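Local coordinates for Lmo1499 protein (Listeria monocytogenes, PDB 4IIW) that probably acts as a membrane-anchored lytic transglycosylase that cuts nascent peptidoglycan strands endolytically and so terminates their elongation, at residues B[119-124]-B[267-272]. Numbering follows the deposited sequence.
Sequences LDQIAD and GEHKSK
The side-chain amide of Q121 works in two directions: OE1 accepts a hydrogen bond from the backbone N of T118, just ahead of helix 119-129, while NE2 points at one face of the imidazole of H269. That nitrogen stands 3.0 Å above the plane of the H269 ring, displaced toward the rim. NE2 of Q121 comes closest to CD2 of H269, at 3.1 Å, with NE2 of the ring at 3.3 Å. The amide and ring planes are 66° apart, so the Q121 amide is steeply tilted over the imidazole and the two do not stack flat. Q121 CA and H269 CA are 9.2 Å apart, and the two side chains span the gap. For Q121, CG lies anti to the carbonyl carbon (chi1 -64°) and the chain is extended beyond it; H269 has CG anti to the backbone N (chi1 177°), which carries the ring out from the loop toward the helix. The two side chains cross at about a right angle, and the bond from T118 helps fix the amide's rotation.

Around this slender bridge the first turns of the helix are held from elsewhere. D120 and D124, one turn apart, both form salt bridges with K135, and L119 N is hydrogen-bonded to E173. L119 and I122 pack on M142 of helix 135-143, where A123 meets V138. On the other side of the contact, G267 ends helix 259-265 in a Schellman motif with positive phi, and the chain then runs on to H269. This small surface contact, away from E232, the residue predicted to be important for catalysis, thus joins a helix start to a helix-exit loop; at that start the Q121 side chain bonds the backbone N of T118, three residues back, as in the reciprocal half of a capping box.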
loop_
_atom_site.group_PDB
_atom_site.type_symbol
_atom_site.label_atom_id
_atom_site.label_comp_id
_atom_site.label_asym_id
_atom_site.label_seq_id
_atom_site.Cartn_x
_atom_site.Cartn_y
_atom_site.Cartn_z
ATOM N N LEU B 119 -27.776 32.524 24.776
ATOM C CA LEU B 119 -28.374 31.215 25.099
ATOM C C LEU B 119 -27.945 30.147 24.078
ATOM O O LEU B 119 -27.784 28.988 24.424
ATOM C CB LEU B 119 -29.906 31.285 25.156
ATOM C CG LEU B 119 -30.587 32.238 26.149
ATOM C CD1 LEU B 119 -32.109 32.111 25.995
ATOM C CD2 LEU B 119 -30.176 31.978 27.589
ATOM N N ASP B 120 -27.737 30.535 22.827
ATOM C CA ASP B 120 -27.346 29.548 21.807
ATOM C C ASP B 120 -25.986 28.915 22.163
ATOM O O ASP B 120 -25.811 27.701 22.080
ATOM C CB ASP B 120 -27.284 30.169 20.404
ATOM C CG ASP B 120 -27.605 29.160 19.314
ATOM O OD1 ASP B 120 -28.815 28.867 19.141
ATOM O OD2 ASP B 120 -26.675 28.684 18.614
ATOM N N GLN B 121 -25.049 29.765 22.576
ATOM C CA GLN B 121 -23.696 29.333 22.935
ATOM C C GLN B 121 -23.699 28.521 24.227
ATOM O O GLN B 121 -22.927 27.565 24.373
ATOM C CB GLN B 121 -22.765 30.549 23.048
ATOM C CG GLN B 121 -22.582 31.298 21.734
ATOM C CD GLN B 121 -21.860 32.638 21.873
ATOM O OE1 GLN B 121 -22.129 33.416 22.778
ATOM N NE2 GLN B 121 -20.978 32.924 20.929
ATOM N N ILE B 122 -24.577 28.896 25.156
ATOM C CA ILE B 122 -24.712 28.164 26.401
ATOM C C ILE B 122 -25.230 26.785 26.042
ATOM O O ILE B 122 -24.813 25.788 26.625
ATOM C CB ILE B 122 -25.658 28.884 27.396
ATOM C CG1 ILE B 122 -25.036 30.218 27.834
ATOM C CG2 ILE B 122 -25.926 28.019 28.656
ATOM C CD1 ILE B 122 -25.966 31.109 28.678
ATOM N N ALA B 123 -26.118 26.724 25.058
ATOM C CA ALA B 123 -26.684 25.444 24.643
ATOM C C ALA B 123 -25.589 24.480 24.154
ATOM O O ALA B 123 -25.670 23.271 24.392
ATOM C CB ALA B 123 -27.743 25.652 23.581
ATOM N N ASP B 124 -24.573 25.027 23.481
ATOM C CA ASP B 124 -23.433 24.239 22.990
ATOM C C ASP B 124 -22.615 23.708 24.158
ATOM O O ASP B 124 -22.284 22.532 24.207
ATOM C CB ASP B 124 -22.491 25.085 22.125
ATOM C CG ASP B 124 -23.119 25.549 20.820
ATOM O OD1 ASP B 124 -23.848 24.777 20.163
ATOM O OD2 ASP B 124 -22.828 26.694 20.424
ATOM N N GLY B 267 -29.325 36.923 15.073
ATOM C CA GLY B 267 -29.018 35.627 15.670
ATOM C C GLY B 267 -27.806 35.054 14.977
ATOM O O GLY B 267 -27.820 33.912 14.528
ATOM N N GLU B 268 -26.751 35.857 14.906
ATOM C CA GLU B 268 -25.552 35.478 14.186
ATOM C C GLU B 268 -24.307 35.809 15.006
ATOM O O GLU B 268 -24.188 36.909 15.540
ATOM C CB GLU B 268 -25.549 36.238 12.855
ATOM C CG GLU B 268 -24.680 35.668 11.756
ATOM C CD GLU B 268 -24.863 36.431 10.442
ATOM O OE1 GLU B 268 -25.549 37.477 10.452
ATOM O OE2 GLU B 268 -24.327 35.987 9.401
ATOM N N HIS B 269 -23.390 34.845 15.111
ATOM C CA HIS B 269 -22.143 35.022 15.861
ATOM C C HIS B 269 -20.970 35.244 14.901
ATOM O O HIS B 269 -20.189 34.335 14.608
ATOM C CB HIS B 269 -21.888 33.825 16.786
ATOM C CG HIS B 269 -20.587 33.892 17.529
ATOM N ND1 HIS B 269 -19.517 33.069 17.235
ATOM C CD2 HIS B 269 -20.178 34.693 18.542
ATOM C CE1 HIS B 269 -18.512 33.350 18.045
ATOM N NE2 HIS B 269 -18.886 34.332 18.848
ATOM N N LYS B 270 -20.892 36.475 14.403
ATOM C CA LYS B 270 -19.825 36.926 13.515
ATOM C C LYS B 270 -19.080 38.027 14.266
ATOM O O LYS B 270 -19.432 38.356 15.402
ATOM C CB LYS B 270 -20.413 37.489 12.218
ATOM C CG LYS B 270 -21.065 36.461 11.285
ATOM C CD LYS B 270 -20.041 35.651 10.481
ATOM C CE LYS B 270 -20.728 34.821 9.399
ATOM N NZ LYS B 270 -19.758 34.153 8.515
ATOM N N SER B 271 -18.067 38.607 13.633
ATOM C CA SER B 271 -17.288 39.678 14.254
ATOM C C SER B 271 -17.744 41.069 13.794
ATOM O O SER B 271 -18.031 41.936 14.625
ATOM C CB SER B 271 -15.788 39.480 13.985
ATOM O OG SER B 271 -15.527 39.328 12.604
ATOM N N LYS B 272 -17.833 41.264 12.478
ATOM C CA LYS B 272 -18.215 42.564 11.899
ATOM C C LYS B 272 -19.610 42.572 11.262
ATOM O O LYS B 272 -20.084 41.559 10.741
ATOM C CB LYS B 272 -17.182 42.993 10.850
ATOM C CG LYS B 272 -15.752 43.121 11.384
ATOM C CD LYS B 272 -14.769 43.507 10.277
ATOM C CE LYS B 272 -13.352 43.669 10.813
ATOM N NZ LYS B 272 -12.411 44.080 9.749
#